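Transcriptional regulator, Crp/Fnr family (Eubacterium rectale ATCC 33656, PDB 3DV8) is a putative transcriptional regulator that probably pairs a cyclic nucleotide-binding-type sensor domain with a helix-turn-helix domain for binding DNA. Local coordinates at residues C78-S83 and F91-E96; G53-Y58 and K99-W104. One frame throughout, in Å; residues are numbered along the deposited sequence.

Contact 1 of 2, residues C78-S83 and F91-E96; sequences CLLSAS and FEVTIE
I95 lays its terminal methyl, CD1, over the bend between C78 and S81. CD1 is 3.3 Å from C78 SG and 3.7 Å from S81 N, with S81 CB alongside at 3.9 Å. The extended branch (chi2 170°, CD1 anti to CA) is what carries this methyl so far out from its strand. S81 OG is hydrogen-bonded to the backbone O of G46, on the strand next to 77-78. Next along, L80 covers V93, its CB 4.0 Å from V93 CG2, while its CD1 approaches the F91 ring obliquely, 4.1 Å from CE2, the two side chains crossing at about a right angle. This is the interior of the beta sandwich of a cyclic nucleotide-binding domain, and the 3-10 turn that begins at L80 lies between strands 77-78 and 94-97, where relatives carry the phosphate-binding cassette. S83 OG donates to L80 O (2.7 Å) and accepts from a water that also donates to F91 O (3.0 Å), one water thus linking the turn to the other segment. Just past S83, C84 is disulfide-bonded to C44. On the F91 side the second subunit arrives, its F133 ring meeting that of F91 with the planes at about 40°.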
loop_
_atom_site.group_PDB
_atom_site.type_symbol
_atom_site.label_atom_id
_atom_site.label_comp_id
_atom_site.label_asym_id
_atom_site.label_seq_id
_atom_site.Cartn_x
_atom_site.Cartn_y
_atom_site.Cartn_z
ATOM N N CYS A 78 11.723 6.051 9.991
ATOM C CA CYS A 78 10.454 5.407 10.248
ATOM C C CYS A 78 9.424 6.512 10.437
ATOM O O CYS A 78 9.598 7.363 11.307
ATOM C CB CYS A 78 10.551 4.553 11.502
ATOM S SG CYS A 78 9.059 3.659 11.837
ATOM N N LEU A 79 8.386 6.516 9.602
ATOM C CA LEU A 79 7.280 7.474 9.708
ATOM C C LEU A 79 6.100 6.892 10.480
ATOM O O LEU A 79 5.516 7.590 11.319
ATOM C CB LEU A 79 6.799 7.917 8.316
ATOM C CG LEU A 79 5.629 8.914 8.207
ATOM C CD1 LEU A 79 5.819 10.137 9.100
ATOM C CD2 LEU A 79 5.440 9.357 6.767
ATOM N N LEU A 80 5.773 5.617 10.209
ATOM C CA LEU A 80 4.580 4.938 10.776
ATOM C C LEU A 80 4.599 4.660 12.285
ATOM O O LEU A 80 3.568 4.286 12.858
ATOM C CB LEU A 80 4.228 3.673 9.972
ATOM C CG LEU A 80 4.023 3.870 8.458
ATOM C CD1 LEU A 80 3.697 2.534 7.791
ATOM C CD2 LEU A 80 2.949 4.914 8.132
ATOM N N SER A 81 5.765 4.846 12.913
ATOM C CA SER A 81 5.905 4.832 14.379
ATOM C C SER A 81 5.269 6.102 15.013
ATOM O O SER A 81 5.057 6.137 16.237
ATOM C CB SER A 81 7.377 4.688 14.778
ATOM O OG SER A 81 8.164 5.586 14.029
ATOM N N ALA A 82 5.015 7.135 14.189
ATOM C CA ALA A 82 4.300 8.349 14.571
ATOM C C ALA A 82 2.967 8.470 13.779
ATOM O O ALA A 82 2.517 9.583 13.538
ATOM C CB ALA A 82 5.192 9.580 14.331
ATOM N N SER A 83 2.331 7.339 13.422
ATOM C CA SER A 83 1.055 7.295 12.624
ATOM C C SER A 83 -0.107 8.176 13.125
ATOM O O SER A 83 -0.899 8.686 12.322
ATOM C CB SER A 83 0.525 5.849 12.481
ATOM O OG SER A 83 1.320 5.063 11.616
ATOM N N PHE A 91 -4.809 2.382 9.360
ATOM C CA PHE A 91 -4.307 1.004 9.460
ATOM C C PHE A 91 -3.207 0.984 10.511
ATOM O O PHE A 91 -2.497 1.985 10.707
ATOM C CB PHE A 91 -3.773 0.470 8.121
ATOM C CG PHE A 91 -2.590 1.231 7.568
ATOM C CD1 PHE A 91 -2.778 2.439 6.888
ATOM C CD2 PHE A 91 -1.293 0.731 7.695
ATOM C CE1 PHE A 91 -1.683 3.158 6.346
ATOM C CE2 PHE A 91 -0.179 1.433 7.160
ATOM C CZ PHE A 91 -0.375 2.649 6.486
ATOM N N GLU A 92 -3.076 -0.152 11.181
ATOM C CA GLU A 92 -2.050 -0.322 12.194
ATOM C C GLU A 92 -0.976 -1.318 11.740
ATOM O O GLU A 92 -1.246 -2.243 10.968
ATOM C CB GLU A 92 -2.628 -0.576 13.604
ATOM C CG GLU A 92 -3.957 -1.296 13.688
ATOM C CD GLU A 92 -4.470 -1.479 15.108
ATOM O OE1 GLU A 92 -3.899 -0.919 16.071
ATOM O OE2 GLU A 92 -5.471 -2.212 15.247
ATOM N N VAL A 93 0.255 -1.044 12.165
ATOM C CA VAL A 93 1.425 -1.852 11.845
ATOM C C VAL A 93 2.226 -2.088 13.120
ATOM O O VAL A 93 2.130 -1.295 14.067
ATOM C CB VAL A 93 2.339 -1.156 10.779
ATOM C CG1 VAL A 93 1.568 -0.910 9.477
ATOM C CG2 VAL A 93 2.941 0.154 11.310
ATOM N N THR A 94 2.985 -3.184 13.139
ATOM C CA THR A 94 3.890 -3.511 14.237
ATOM C C THR A 94 5.318 -3.334 13.699
ATOM O O THR A 94 5.634 -3.807 12.602
ATOM C CB THR A 94 3.627 -4.921 14.803
ATOM O OG1 THR A 94 2.283 -4.969 15.296
ATOM C CG2 THR A 94 4.591 -5.257 15.955
ATOM N N ILE A 95 6.152 -2.614 14.458
ATOM C CA ILE A 95 7.552 -2.356 14.099
ATOM C C ILE A 95 8.417 -2.934 15.216
ATOM O O ILE A 95 8.164 -2.653 16.402
ATOM C CB ILE A 95 7.868 -0.852 13.909
ATOM C CG1 ILE A 95 6.827 -0.176 12.988
ATOM C CG2 ILE A 95 9.267 -0.688 13.326
ATOM C CD1 ILE A 95 6.925 1.328 12.937
ATOM N N GLU A 96 9.406 -3.750 14.840
ATOM C CA GLU A 96 10.316 -4.374 15.804
ATOM C C GLU A 96 11.757 -4.424 15.295
ATOM O O GLU A 96 11.984 -4.396 14.081
ATOM C CB GLU A 96 9.825 -5.786 16.144
ATOM C CG GLU A 96 9.947 -6.797 14.998
ATOM C CD GLU A 96 9.399 -8.175 15.323
ATOM O OE1 GLU A 96 8.611 -8.327 16.280
ATOM O OE2 GLU A 96 9.758 -9.114 14.587
HETATM O O HOH W 1 0.414 2.558 10.898
#

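Contact 2 of 2, residues G53-Y58 and K99-W104; sequences GQLRTY and KDTDLW
T101 OG1 is held by two backbone groups at once: it donates to K99 O at 2.8 Å, lying above that carbonyl's plane, and accepts the N-H of Q54 at 3.1 Å, with 151° at the hydrogen. Its chi1 of -52° sets OG1 beside its own backbone N, while CG2 packs on G53 CA at 3.7 Å. G53 has backbone angles (phi 147°) that by themselves call for glycine, and its bare CA faces T101. K99, bent at its last torsion, brings NZ to within 2.7 Å of Q54 OE1, from above the amide plane; NZ is also salt-bridged to E163, at the end of helix 148-163, and Q54 NE2 is hydrogen-bonded to E98 OE1. Here the two sheets of the cyclic nucleotide-binding-type sandwich meet near where strand 55-60 of one and strand 101-107 of the other begin. L55 CD2 comes to 4.2 Å from T101 OG1, and both side chains also lie on V50. An alanine in place of T101 would probably leave Q54 N and K99 O without this shared hydroxyl and open a gap over G53 where CG2 now packs.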
loop_
_atom_site.group_PDB
_atom_site.type_symbol
_atom_site.label_atom_id
_atom_site.label_comp_id
_atom_site.label_asym_id
_atom_site.label_seq_id
_atom_site.Cartn_x
_atom_site.Cartn_y
_atom_site.Cartn_z
ATOM N N GLY A 53 21.427 -0.383 12.513
ATOM C CA GLY A 53 20.584 -1.541 12.827
ATOM C C GLY A 53 19.595 -1.941 11.740
ATOM O O GLY A 53 19.756 -1.588 10.562
ATOM N N GLN A 54 18.566 -2.680 12.157
ATOM C CA GLN A 54 17.566 -3.225 11.247
ATOM C C GLN A 54 16.198 -3.354 11.940
ATOM O O GLN A 54 16.095 -4.002 12.988
ATOM C CB GLN A 54 18.056 -4.578 10.728
ATOM C CG GLN A 54 17.216 -5.188 9.597
ATOM C CD GLN A 54 17.775 -6.521 9.114
ATOM O OE1 GLN A 54 18.974 -6.657 8.867
ATOM N NE2 GLN A 54 16.904 -7.502 8.970
ATOM N N LEU A 55 15.183 -2.693 11.360
ATOM C CA LEU A 55 13.798 -2.708 11.846
ATOM C C LEU A 55 12.913 -3.401 10.821
ATOM O O LEU A 55 13.200 -3.389 9.613
ATOM C CB LEU A 55 13.268 -1.296 12.107
ATOM C CG LEU A 55 14.014 -0.426 13.128
ATOM C CD1 LEU A 55 13.320 0.942 13.240
ATOM C CD2 LEU A 55 14.117 -1.106 14.507
ATOM N N ARG A 56 11.830 -3.987 11.317
ATOM C CA ARG A 56 10.887 -4.725 10.504
ATOM C C ARG A 56 9.448 -4.256 10.770
ATOM O O ARG A 56 8.940 -4.436 11.887
ATOM C CB ARG A 56 11.024 -6.190 10.875
ATOM C CG ARG A 56 10.161 -7.150 10.081
ATOM C CD ARG A 56 9.631 -8.259 10.959
ATOM N NE ARG A 56 8.632 -9.058 10.252
ATOM C CZ ARG A 56 7.809 -9.935 10.815
ATOM N NH1 ARG A 56 7.781 -10.104 12.130
ATOM N NH2 ARG A 56 6.955 -10.598 10.043
ATOM N N THR A 57 8.807 -3.674 9.741
ATOM C CA THR A 57 7.407 -3.252 9.804
ATOM C C THR A 57 6.565 -4.397 9.251
ATOM O O THR A 57 6.808 -4.861 8.153
ATOM C CB THR A 57 7.155 -1.968 9.030
ATOM O OG1 THR A 57 7.936 -0.934 9.628
ATOM C CG2 THR A 57 5.665 -1.568 9.077
ATOM N N TYR A 58 5.600 -4.859 10.041
ATOM C CA TYR A 58 4.719 -5.957 9.656
ATOM C C TYR A 58 3.300 -5.793 10.200
ATOM O O TYR A 58 3.017 -4.893 11.017
ATOM C CB TYR A 58 5.323 -7.296 10.105
ATOM C CG TYR A 58 5.441 -7.543 11.609
ATOM C CD1 TYR A 58 6.403 -6.874 12.388
ATOM C CD2 TYR A 58 4.642 -8.507 12.243
ATOM C CE1 TYR A 58 6.536 -7.126 13.771
ATOM C CE2 TYR A 58 4.761 -8.762 13.617
ATOM C CZ TYR A 58 5.714 -8.073 14.375
ATOM O OH TYR A 58 5.821 -8.332 15.721
ATOM N N LYS A 99 17.715 -6.770 14.490
ATOM C CA LYS A 99 19.066 -6.808 15.042
ATOM C C LYS A 99 19.096 -5.701 16.079
ATOM O O LYS A 99 18.158 -4.880 16.119
ATOM C CB LYS A 99 20.098 -6.555 13.952
ATOM C CG LYS A 99 20.129 -7.650 12.883
ATOM C CD LYS A 99 21.235 -7.377 11.872
ATOM C CE LYS A 99 21.445 -8.547 10.933
ATOM N NZ LYS A 99 20.308 -8.730 10.036
ATOM N N ASP A 100 20.125 -5.693 16.936
ATOM C CA ASP A 100 20.291 -4.626 17.946
ATOM C C ASP A 100 20.412 -3.317 17.192
ATOM O O ASP A 100 21.253 -3.219 16.300
ATOM C CB ASP A 100 21.539 -4.829 18.810
ATOM C CG ASP A 100 21.411 -5.980 19.786
ATOM O OD1 ASP A 100 20.376 -6.680 19.812
ATOM O OD2 ASP A 100 22.379 -6.178 20.546
ATOM N N THR A 101 19.578 -2.336 17.532
ATOM C CA THR A 101 19.515 -1.082 16.783
ATOM C C THR A 101 19.670 0.185 17.630
ATOM O O THR A 101 19.075 0.300 18.701
ATOM C CB THR A 101 18.192 -1.019 15.991
ATOM O OG1 THR A 101 18.053 -2.220 15.218
ATOM C CG2 THR A 101 18.165 0.188 15.057
ATOM N N ASP A 102 20.489 1.112 17.129
ATOM C CA ASP A 102 20.689 2.437 17.723
ATOM C C ASP A 102 19.804 3.408 16.944
ATOM O O ASP A 102 20.009 3.603 15.744
ATOM C CB ASP A 102 22.153 2.872 17.628
ATOM C CG ASP A 102 23.057 2.042 18.495
ATOM O OD1 ASP A 102 22.715 1.832 19.679
ATOM O OD2 ASP A 102 24.129 1.628 18.005
ATOM N N LEU A 103 18.826 3.991 17.645
ATOM C CA LEU A 103 17.851 4.924 17.078
ATOM C C LEU A 103 17.911 6.292 17.746
ATOM O O LEU A 103 18.378 6.434 18.875
ATOM C CB LEU A 103 16.408 4.427 17.314
ATOM C CG LEU A 103 15.837 3.126 16.766
ATOM C CD1 LEU A 103 16.578 1.923 17.306
ATOM C CD2 LEU A 103 14.374 3.031 17.176
ATOM N N TRP A 104 17.432 7.280 16.999
ATOM C CA TRP A 104 17.109 8.604 17.507
ATOM C C TRP A 104 15.602 8.691 17.297
ATOM O O TRP A 104 15.097 8.205 16.270
ATOM C CB TRP A 104 17.758 9.730 16.717
ATOM C CG TRP A 104 19.186 9.912 16.953
ATOM C CD1 TRP A 104 19.766 10.354 18.093
ATOM C CD2 TRP A 104 20.236 9.728 16.004
ATOM N NE1 TRP A 104 21.126 10.432 17.931
ATOM C CE2 TRP A 104 21.444 10.056 16.653
ATOM C CE3 TRP A 104 20.277 9.307 14.663
ATOM C CZ2 TRP A 104 22.692 9.975 16.011
ATOM C CZ3 TRP A 104 21.523 9.223 14.019
ATOM C CH2 TRP A 104 22.712 9.558 14.699
#

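From the N terminus, strand regions 27-31, 36-39 and 46-50 come before 53-58; the chain then runs through strands 66-72 and 77-78 into 78-83. Contact 1 closes a loop of seven residues when 91-96 comes back to the turn. A few residues on, 99-104 meets 53-58, so contact 2 closes a loop of forty residues with contact 1 nested inside it. Both bridge the two sheets: contact 1 ties the end of strand 77-78 and its turn to strand 94-97 and the residues leading into it, contact 2 strand 55-60 to strand 101-107. The two also touch, since strands 94-97 and 55-60 are antiparallel neighbours, with T94 N 2.7 Å from Y58 O, a probable hydrogen bond.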